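Local coordinates for beta-N-acetylhexosaminidase (Bacteroides fragilis, PDB 4PYS), which probably removes terminal beta-linked N-acetylhexosamine residues from glycans, as a member of glycoside hydrolase family 20, at residues 144-149 with 206-211; 46-51 with 152-157; 156-161 with 481-486. One frame throughout, in Å; residues are numbered along the deposited sequence.

Contact 1 (144-149 with 206-211)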
loop_
_atom_site.group_PDB
_atom_site.type_symbol
_atom_site.label_atom_id
_atom_site.label_comp_id
_atom_site.label_asym_id
_atom_site.label_seq_id
_atom_site.Cartn_x
_atom_site.Cartn_y
_atom_site.Cartn_z
ATOM N N GLN A 144 -15.380 -0.994 1.531
ATOM C CA GLN A 144 -15.217 0.053 2.534
ATOM C C GLN A 144 -15.641 1.381 1.934
ATOM O O GLN A 144 -15.322 1.669 0.769
ATOM C CB GLN A 144 -13.761 0.143 2.998
ATOM C CG GLN A 144 -13.219 -1.154 3.591
ATOM C CD GLN A 144 -12.610 -2.045 2.546
ATOM O OE1 GLN A 144 -12.325 -1.602 1.433
ATOM N NE2 GLN A 144 -12.381 -3.305 2.899
ATOM N N LYS A 145 -16.329 2.209 2.715
ATOM C CA LYS A 145 -16.745 3.507 2.183
ATOM C C LYS A 145 -15.560 4.393 1.836
ATOM O O LYS A 145 -14.441 4.172 2.306
ATOM C CB LYS A 145 -17.749 4.228 3.087
ATOM C CG LYS A 145 -17.524 4.128 4.566
ATOM C CD LYS A 145 -18.845 4.437 5.269
ATOM C CE LYS A 145 -18.772 4.175 6.761
ATOM N NZ LYS A 145 -18.123 5.291 7.499
ATOM N N VAL A 146 -15.804 5.382 0.985
ATOM C CA VAL A 146 -14.725 6.245 0.510
ATOM C C VAL A 146 -13.964 6.896 1.662
ATOM O O VAL A 146 -12.734 6.974 1.624
ATOM C CB VAL A 146 -15.265 7.320 -0.459
ATOM C CG1 VAL A 146 -14.214 8.367 -0.744
ATOM C CG2 VAL A 146 -15.723 6.669 -1.750
ATOM N N SER A 147 -14.679 7.342 2.695
ATOM C CA SER A 147 -13.997 7.981 3.831
ATOM C C SER A 147 -13.052 7.012 4.543
ATOM O O SER A 147 -12.057 7.426 5.141
ATOM C CB SER A 147 -15.007 8.578 4.815
ATOM O OG SER A 147 -15.879 7.588 5.325
ATOM N N THR A 148 -13.362 5.720 4.474
ATOM C CA THR A 148 -12.514 4.693 5.083
ATOM C C THR A 148 -11.295 4.390 4.220
ATOM O O THR A 148 -10.193 4.199 4.740
ATOM C CB THR A 148 -13.313 3.414 5.396
ATOM O OG1 THR A 148 -14.340 3.720 6.356
ATOM C CG2 THR A 148 -12.409 2.319 5.960
ATOM N N ILE A 149 -11.474 4.357 2.901
ATOM C CA ILE A 149 -10.317 4.275 2.014
ATOM C C ILE A 149 -9.378 5.453 2.298
ATOM O O ILE A 149 -8.161 5.280 2.429
ATOM C CB ILE A 149 -10.732 4.292 0.531
ATOM C CG1 ILE A 149 -11.693 3.134 0.216
ATOM C CG2 ILE A 149 -9.488 4.248 -0.372
ATOM C CD1 ILE A 149 -11.040 1.755 0.360
ATOM N N VAL A 206 -12.967 7.458 -7.653
ATOM C CA VAL A 206 -11.557 7.141 -7.846
ATOM C C VAL A 206 -10.757 8.415 -8.074
ATOM O O VAL A 206 -9.675 8.572 -7.519
ATOM C CB VAL A 206 -11.351 6.165 -9.020
ATOM C CG1 VAL A 206 -9.865 6.077 -9.400
ATOM C CG2 VAL A 206 -11.885 4.795 -8.649
ATOM N N LYS A 207 -11.302 9.332 -8.873
ATOM C CA LYS A 207 -10.638 10.610 -9.113
ATOM C C LYS A 207 -10.432 11.367 -7.800
ATOM O O LYS A 207 -9.366 11.939 -7.572
ATOM C CB LYS A 207 -11.433 11.470 -10.091
ATOM C CG LYS A 207 -10.676 12.709 -10.538
ATOM C CD LYS A 207 -11.527 13.560 -11.464
ATOM C CE LYS A 207 -10.768 14.795 -11.903
ATOM N NZ LYS A 207 -11.649 16.000 -11.933
ATOM N N GLU A 208 -11.452 11.362 -6.945
ATOM C CA GLU A 208 -11.368 12.001 -5.627
ATOM C C GLU A 208 -10.264 11.351 -4.789
ATOM O O GLU A 208 -9.444 12.034 -4.175
ATOM C CB GLU A 208 -12.717 11.895 -4.900
ATOM C CG GLU A 208 -12.737 12.498 -3.492
ATOM C CD GLU A 208 -14.063 12.294 -2.767
ATOM O OE1 GLU A 208 -14.977 11.659 -3.338
ATOM O OE2 GLU A 208 -14.190 12.767 -1.617
ATOM N N ILE A 209 -10.256 10.024 -4.767
ATOM C CA ILE A 209 -9.258 9.265 -4.006
ATOM C C ILE A 209 -7.836 9.495 -4.508
ATOM O O ILE A 209 -6.901 9.668 -3.713
ATOM C CB ILE A 209 -9.637 7.775 -3.992
ATOM C CG1 ILE A 209 -10.786 7.560 -2.999
ATOM C CG2 ILE A 209 -8.452 6.906 -3.639
ATOM C CD1 ILE A 209 -11.596 6.320 -3.246
ATOM N N ILE A 210 -7.664 9.522 -5.828
ATOM C CA ILE A 210 -6.345 9.791 -6.397
ATOM C C ILE A 210 -5.835 11.176 -6.001
ATOM O O ILE A 210 -4.655 11.342 -5.697
ATOM C CB ILE A 210 -6.368 9.684 -7.943
ATOM C CG1 ILE A 210 -6.637 8.244 -8.356
ATOM C CG2 ILE A 210 -5.042 10.163 -8.542
ATOM C CD1 ILE A 210 -5.524 7.315 -7.969
ATOM N N GLY A 211 -6.724 12.168 -6.015
ATOM C CA GLY A 211 -6.345 13.522 -5.652
ATOM C C GLY A 211 -5.995 13.606 -4.178
ATOM O O GLY A 211 -5.006 14.238 -3.795
#
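Ile209 meets Val146 and Ile149 with the end of its side chain, and most of the surface buried here belongs to these three residues. Val146 and Ile149 lie one turn apart at the start of helix 146-158, and both direct their CB toward helix 203-214. Ile209 CD1 reaches both of them, coming within 4.2 Å of Val146 CG1 and 4.1 Å of Ile149 CG2. The touching methyl of Val146 is the one set opposite its backbone N (chi1 169°), and it also lies 4.2 Å from Ile209 CG1, so it rests alongside the last bond of the isoleucine. Ile149 offers its short branch, and the two isoleucine side chains cross at about a right angle. Its longer CG1-CD1 branch turns away from helix 203-214 and leads inward, where Ile149 packs on Leu137 of strand 132-138 and on Phe164 and Trp166 of strand 163-170. Ile209 also touches Trp166. The arrangement is that of a beta/alpha (TIM) barrel: the two helices are successive outer-layer helices, each following one of these parallel strands, and their aliphatic side chains pack between the helix layer and the sheet. At the exposed side of the contact, the extended Glu208 brings OE1 to 4.3 Å from Val146 CG1, a loose van der Waals approach of a carboxylate oxygen to a methyl. The other carboxylate oxygen, OE2, forms a salt bridge with Lys150, one turn beyond Val146, which adds a polar link between the helices outside the methyl cluster. The first turn of helix 146-158 is tied separately to Glu443, whose carboxylate is hydrogen-bonded to the backbone N of Lys145, the N-cap residue, and to Thr148 OG1.

Contact 2 (46-51 with 152-157)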
loop_
_atom_site.group_PDB
_atom_site.type_symbol
_atom_site.label_atom_id
_atom_site.label_comp_id
_atom_site.label_asym_id
_atom_site.label_seq_id
_atom_site.Cartn_x
_atom_site.Cartn_y
_atom_site.Cartn_z
ATOM N N PHE A 46 -0.356 20.391 4.872
ATOM C CA PHE A 46 0.047 21.296 5.941
ATOM C C PHE A 46 -1.167 22.024 6.518
ATOM O O PHE A 46 -1.317 22.133 7.741
ATOM C CB PHE A 46 1.076 22.313 5.416
ATOM C CG PHE A 46 1.532 23.292 6.457
ATOM C CD1 PHE A 46 2.588 22.975 7.303
ATOM C CD2 PHE A 46 0.898 24.523 6.603
ATOM C CE1 PHE A 46 3.005 23.860 8.276
ATOM C CE2 PHE A 46 1.310 25.417 7.577
ATOM C CZ PHE A 46 2.369 25.087 8.415
ATOM N N TYR A 47 -2.035 22.533 5.646
ATOM C CA TYR A 47 -3.223 23.255 6.107
ATOM C C TYR A 47 -4.155 22.339 6.899
ATOM O O TYR A 47 -4.815 22.757 7.850
ATOM C CB TYR A 47 -3.989 23.865 4.928
ATOM C CG TYR A 47 -3.261 24.969 4.186
ATOM C CD1 TYR A 47 -2.364 25.810 4.838
ATOM C CD2 TYR A 47 -3.477 25.171 2.827
ATOM C CE1 TYR A 47 -1.702 26.816 4.153
ATOM C CE2 TYR A 47 -2.826 26.169 2.138
ATOM C CZ TYR A 47 -1.938 26.990 2.805
ATOM O OH TYR A 47 -1.287 27.985 2.112
ATOM N N GLU A 48 -4.206 21.079 6.501
ATOM C CA GLU A 48 -5.092 20.122 7.144
ATOM C C GLU A 48 -4.579 19.646 8.507
ATOM O O GLU A 48 -5.368 19.414 9.428
ATOM C CB GLU A 48 -5.288 18.923 6.211
ATOM C CG GLU A 48 -6.243 17.869 6.735
ATOM C CD GLU A 48 -6.314 16.660 5.822
ATOM O OE1 GLU A 48 -6.560 16.834 4.605
ATOM O OE2 GLU A 48 -6.117 15.538 6.328
ATOM N N LYS A 49 -3.265 19.506 8.640
ATOM C CA LYS A 49 -2.700 18.807 9.797
ATOM C C LYS A 49 -2.019 19.724 10.810
ATOM O O LYS A 49 -1.895 19.365 11.983
ATOM C CB LYS A 49 -1.705 17.737 9.347
ATOM C CG LYS A 49 -2.270 16.644 8.426
ATOM C CD LYS A 49 -3.435 15.886 9.065
ATOM C CE LYS A 49 -3.729 14.585 8.292
ATOM N NZ LYS A 49 -5.048 13.963 8.708
ATOM N N LEU A 50 -1.588 20.904 10.367
ATOM C CA LEU A 50 -0.768 21.776 11.216
ATOM C C LEU A 50 -1.350 23.175 11.444
ATOM O O LEU A 50 -1.683 23.535 12.575
ATOM C CB LEU A 50 0.658 21.867 10.653
ATOM C CG LEU A 50 1.459 20.566 10.763
ATOM C CD1 LEU A 50 2.715 20.607 9.914
ATOM C CD2 LEU A 50 1.806 20.330 12.223
ATOM N N VAL A 51 -1.452 23.963 10.376
ATOM C CA VAL A 51 -1.936 25.344 10.481
ATOM C C VAL A 51 -2.918 25.621 9.356
ATOM O O VAL A 51 -2.553 25.501 8.186
ATOM C CB VAL A 51 -0.776 26.360 10.339
ATOM C CG1 VAL A 51 -1.290 27.802 10.475
ATOM C CG2 VAL A 51 0.313 26.080 11.353
ATOM N N TYR A 152 -7.145 5.080 5.449
ATOM C CA TYR A 152 -5.954 4.230 5.359
ATOM C C TYR A 152 -4.892 4.780 4.423
ATOM O O TYR A 152 -3.696 4.512 4.601
ATOM C CB TYR A 152 -6.353 2.774 5.065
ATOM C CG TYR A 152 -7.109 2.256 6.253
ATOM C CD1 TYR A 152 -6.459 2.048 7.465
ATOM C CD2 TYR A 152 -8.477 2.048 6.197
ATOM C CE1 TYR A 152 -7.151 1.619 8.586
ATOM C CE2 TYR A 152 -9.174 1.606 7.311
ATOM C CZ TYR A 152 -8.512 1.398 8.494
ATOM O OH TYR A 152 -9.223 0.979 9.595
ATOM N N ILE A 153 -5.309 5.582 3.448
ATOM C CA ILE A 153 -4.341 6.341 2.658
ATOM C C ILE A 153 -3.656 7.368 3.567
ATOM O O ILE A 153 -2.430 7.539 3.539
ATOM C CB ILE A 153 -5.048 7.049 1.500
ATOM C CG1 ILE A 153 -5.450 6.013 0.446
ATOM C CG2 ILE A 153 -4.152 8.162 0.907
ATOM C CD1 ILE A 153 -6.331 6.561 -0.686
ATOM N N ASP A 154 -4.455 8.038 4.390
ATOM C CA ASP A 154 -3.908 8.999 5.345
ATOM C C ASP A 154 -2.957 8.299 6.314
ATOM O O ASP A 154 -1.895 8.838 6.659
ATOM C CB ASP A 154 -5.060 9.671 6.102
ATOM C CG ASP A 154 -4.663 10.982 6.747
ATOM O OD1 ASP A 154 -3.965 11.797 6.094
ATOM O OD2 ASP A 154 -5.055 11.201 7.915
HETATM N N MSE A 155 -3.319 7.092 6.747
HETATM C CA MSE A 155 -2.436 6.314 7.626
HETATM C C MSE A 155 -1.107 6.020 6.942
HETATM O O MSE A 155 -0.031 6.160 7.543
HETATM C CB MSE A 155 -3.098 4.992 8.025
HETATM C CG MSE A 155 -2.153 4.103 8.819
HETATM SE SE MSE A 155 -2.719 2.241 8.791
HETATM C CE MSE A 155 -2.241 1.862 6.948
ATOM N N ALA A 156 -1.172 5.620 5.686
ATOM C CA ALA A 156 0.040 5.252 4.958
ATOM C C ALA A 156 0.983 6.446 4.919
ATOM O O ALA A 156 2.172 6.316 5.183
ATOM C CB ALA A 156 -0.323 4.792 3.542
ATOM N N SER A 157 0.437 7.618 4.624
ATOM C CA SER A 157 1.245 8.845 4.574
ATOM C C SER A 157 1.813 9.180 5.944
ATOM O O SER A 157 2.981 9.565 6.070
ATOM C CB SER A 157 0.388 10.014 4.090
ATOM O OG SER A 157 1.193 11.171 3.891
#
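Lys49 and Asp154 are brought together by one bent and one short side chain. In Lys49, CG is set opposite the carbonyl carbon (chi1 -59°) and the chain bends at chi2 (-58°), after which it runs out straight to NZ. Asp154 projects from helix 146-158 to meet it, its CG lying opposite its own backbone N, and the two side chains approach from opposite directions. Between backbones that are 10.8 Å apart at the CA atoms of Lys49 and Asp154, the ends close to a salt bridge of 2.9 Å from Lys49 NZ to Asp154 OD2. The ammonium comes in on the syn side of this oxygen, 18° out of the carboxylate plane. Lys49 CE stands in front of the two oxygens, 3.6 Å from Asp154 OD1.

The same ammonium holds a second acid. Glu48, fully extended beside it, receives Lys49 NZ on the anti lone pair of OE2 at 3.0 Å, so the lysine is gripped by two carboxylates. This leaves Glu48 OE2 and Asp154 OD1 4.3 Å apart, a like-charge approach that a second cation probably offsets: Arg216 forms salt bridges through NH2 with both of these oxygens. With two cations between two acids, Asp154 is probably kept ionised although it is buried. Arg107 of helix 96-109 touches the Lys49 side chain, and Tyr212 of helix 203-214 that of Asp154.

Apolar burial contributes little here; the contact is a salt-bridge network of Glu48, Lys49, Asp154 and Arg216, linking the end of helix 43-49 in the family 20 domain 2 to an outer helix of the catalytic TIM barrel.

Contact 3 (156-161 with 481-486)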
loop_
_atom_site.group_PDB
_atom_site.type_symbol
_atom_site.label_atom_id
_atom_site.label_comp_id
_atom_site.label_asym_id
_atom_site.label_seq_id
_atom_site.Cartn_x
_atom_site.Cartn_y
_atom_site.Cartn_z
ATOM N N ALA A 156 -1.172 5.620 5.686
ATOM C CA ALA A 156 0.040 5.252 4.958
ATOM C C ALA A 156 0.983 6.446 4.919
ATOM O O ALA A 156 2.172 6.316 5.183
ATOM C CB ALA A 156 -0.323 4.792 3.542
ATOM N N SER A 157 0.437 7.618 4.624
ATOM C CA SER A 157 1.245 8.845 4.574
ATOM C C SER A 157 1.813 9.180 5.944
ATOM O O SER A 157 2.981 9.565 6.070
ATOM C CB SER A 157 0.388 10.014 4.090
ATOM O OG SER A 157 1.193 11.171 3.891
HETATM N N MSE A 158 0.987 9.010 6.968
HETATM C CA MSE A 158 1.386 9.300 8.344
HETATM C C MSE A 158 2.596 8.469 8.755
HETATM O O MSE A 158 3.427 8.917 9.548
HETATM C CB MSE A 158 0.201 9.014 9.290
HETATM C CG MSE A 158 0.509 9.222 10.763
HETATM SE SE MSE A 158 -1.062 8.759 11.826
HETATM C CE MSE A 158 -1.011 6.813 11.518
ATOM N N LEU A 159 2.691 7.261 8.206
ATOM C CA LEU A 159 3.748 6.325 8.570
ATOM C C LEU A 159 4.881 6.367 7.545
ATOM O O LEU A 159 5.758 5.494 7.534
ATOM C CB LEU A 159 3.165 4.912 8.657
ATOM C CG LEU A 159 2.142 4.739 9.796
ATOM C CD1 LEU A 159 1.591 3.331 9.827
ATOM C CD2 LEU A 159 2.756 5.083 11.131
ATOM N N LYS A 160 4.850 7.400 6.706
ATOM C CA LYS A 160 5.865 7.653 5.673
ATOM C C LYS A 160 5.971 6.576 4.580
ATOM O O LYS A 160 7.012 6.421 3.955
ATOM C CB LYS A 160 7.236 7.947 6.310
ATOM C CG LYS A 160 7.200 9.196 7.221
ATOM C CD LYS A 160 8.627 9.708 7.490
ATOM C CE LYS A 160 8.641 11.029 8.245
ATOM N NZ LYS A 160 8.317 10.843 9.709
HETATM N N MSE A 161 4.882 5.859 4.331
HETATM C CA MSE A 161 4.835 4.980 3.163
HETATM C C MSE A 161 4.590 5.789 1.919
HETATM O O MSE A 161 4.297 6.989 2.005
HETATM C CB MSE A 161 3.732 3.951 3.355
HETATM C CG MSE A 161 4.001 3.134 4.590
HETATM SE SE MSE A 161 2.646 1.747 4.755
HETATM C CE MSE A 161 3.176 1.076 6.519
ATOM N N GLN A 481 1.110 5.897 21.498
ATOM C CA GLN A 481 -0.198 5.277 21.281
ATOM C C GLN A 481 -1.375 6.249 21.344
ATOM O O GLN A 481 -2.222 6.252 20.440
ATOM C CB GLN A 481 -0.427 4.115 22.260
ATOM C CG GLN A 481 -1.826 3.489 22.146
ATOM C CD GLN A 481 -2.014 2.304 23.080
ATOM O OE1 GLN A 481 -1.057 1.819 23.691
ATOM N NE2 GLN A 481 -3.245 1.832 23.195
ATOM N N LEU A 482 -1.464 7.054 22.403
ATOM C CA LEU A 482 -2.621 7.934 22.522
ATOM C C LEU A 482 -2.648 8.970 21.390
ATOM O O LEU A 482 -3.722 9.315 20.889
ATOM C CB LEU A 482 -2.683 8.593 23.900
ATOM C CG LEU A 482 -3.991 9.266 24.314
ATOM C CD1 LEU A 482 -5.216 8.416 23.978
ATOM C CD2 LEU A 482 -3.942 9.558 25.801
ATOM N N TRP A 483 -1.479 9.450 20.967
ATOM C CA TRP A 483 -1.442 10.371 19.823
ATOM C C TRP A 483 -2.017 9.712 18.568
ATOM O O TRP A 483 -2.800 10.326 17.845
ATOM C CB TRP A 483 -0.025 10.901 19.531
ATOM C CG TRP A 483 -0.050 11.922 18.384
ATOM C CD1 TRP A 483 -0.364 13.250 18.475
ATOM C CD2 TRP A 483 0.202 11.666 16.988
ATOM N NE1 TRP A 483 -0.313 13.838 17.226
ATOM C CE2 TRP A 483 0.034 12.888 16.300
ATOM C CE3 TRP A 483 0.569 10.527 16.263
ATOM C CZ2 TRP A 483 0.218 13.000 14.914
ATOM C CZ3 TRP A 483 0.740 10.638 14.878
ATOM C CH2 TRP A 483 0.565 11.866 14.228
ATOM N N PHE A 484 -1.649 8.458 18.318
ATOM C CA PHE A 484 -2.186 7.760 17.161
ATOM C C PHE A 484 -3.683 7.571 17.312
ATOM O O PHE A 484 -4.433 7.677 16.342
ATOM C CB PHE A 484 -1.519 6.399 16.976
ATOM C CG PHE A 484 -0.149 6.471 16.343
ATOM C CD1 PHE A 484 0.017 7.033 15.085
ATOM C CD2 PHE A 484 0.962 5.954 16.994
ATOM C CE1 PHE A 484 1.277 7.094 14.481
ATOM C CE2 PHE A 484 2.226 6.007 16.398
ATOM C CZ PHE A 484 2.383 6.582 15.150
ATOM N N GLU A 485 -4.129 7.286 18.526
ATOM C CA GLU A 485 -5.562 7.122 18.746
ATOM C C GLU A 485 -6.314 8.414 18.482
ATOM O O GLU A 485 -7.426 8.392 17.954
ATOM C CB GLU A 485 -5.861 6.558 20.151
ATOM C CG GLU A 485 -5.342 5.125 20.270
ATOM C CD GLU A 485 -5.928 4.339 21.433
ATOM O OE1 GLU A 485 -6.863 4.839 22.109
ATOM O OE2 GLU A 485 -5.442 3.198 21.644
ATOM N N GLN A 486 -5.696 9.544 18.816
ATOM C CA GLN A 486 -6.329 10.838 18.580
ATOM C C GLN A 486 -6.418 11.161 17.091
ATOM O O GLN A 486 -7.190 12.043 16.704
ATOM C CB GLN A 486 -5.576 11.945 19.310
ATOM C CG GLN A 486 -5.763 11.894 20.829
ATOM C CD GLN A 486 -4.947 12.944 21.557
ATOM O OE1 GLN A 486 -3.896 13.379 21.081
ATOM N NE2 GLN A 486 -5.426 13.355 22.717
#
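Met158, present as selenomethionine, leads the contact with Trp483 and Phe484. Its CB points toward helix 470-486, and CG, placed opposite the backbone N (chi1 178°), carries the chain straight out to the selenium. SE meets both aromatic side chains, which lie on the same side of it. It lies 4.0 Å from Trp483 CZ3, approaching that ring obliquely, and 3.8 Å from Phe484 CD1, in the plane of the phenyl ring at its edge; both are Met-aromatic contacts. At chi3 (70°) the chain bends, and the terminal CE settles obliquely against the phenyl ring, 3.7 Å from Phe484 CD1. Leu159 CD2 adds a looser touch, 4.2 Å from Phe484 CE1. The two aromatics also touch, with Trp483 CE3 lying 3.7 Å above the Phe484 ring plane near its rim.

Helix 146-158 ends here in a Schellman motif with Lys160 as its C-prime residue, and the contact packs this end against helix 470-486. Helix 96-109 borders it through Arg107 on Met158 and Gln108 on Trp483, while Leu159 rests on Leu455 and Ala458 of helix 453-462.

Overall arrangement
Helix 146-158 of the catalytic barrel runs through all three contacts: its start serves contact 1, its middle contact 2 and its end contact 3. Contacts 2 and 3 share Ala156 and Ser157, and their centres are 9 Å apart; contacts 1 and 3 are 19 Å apart between centres and do not touch. Contact 1 meets contact 2 where Ile209 CG2 packs 3.7 Å from Ile153 CD1. The partners come from three parts of the chain: 46-51 before this helix, 206-211 about 50 residues after it and 481-486 near the C-terminus. One barrel helix thereby joins its neighbour in the barrel, the N-terminal domain and helix 470-486 near the C-terminus.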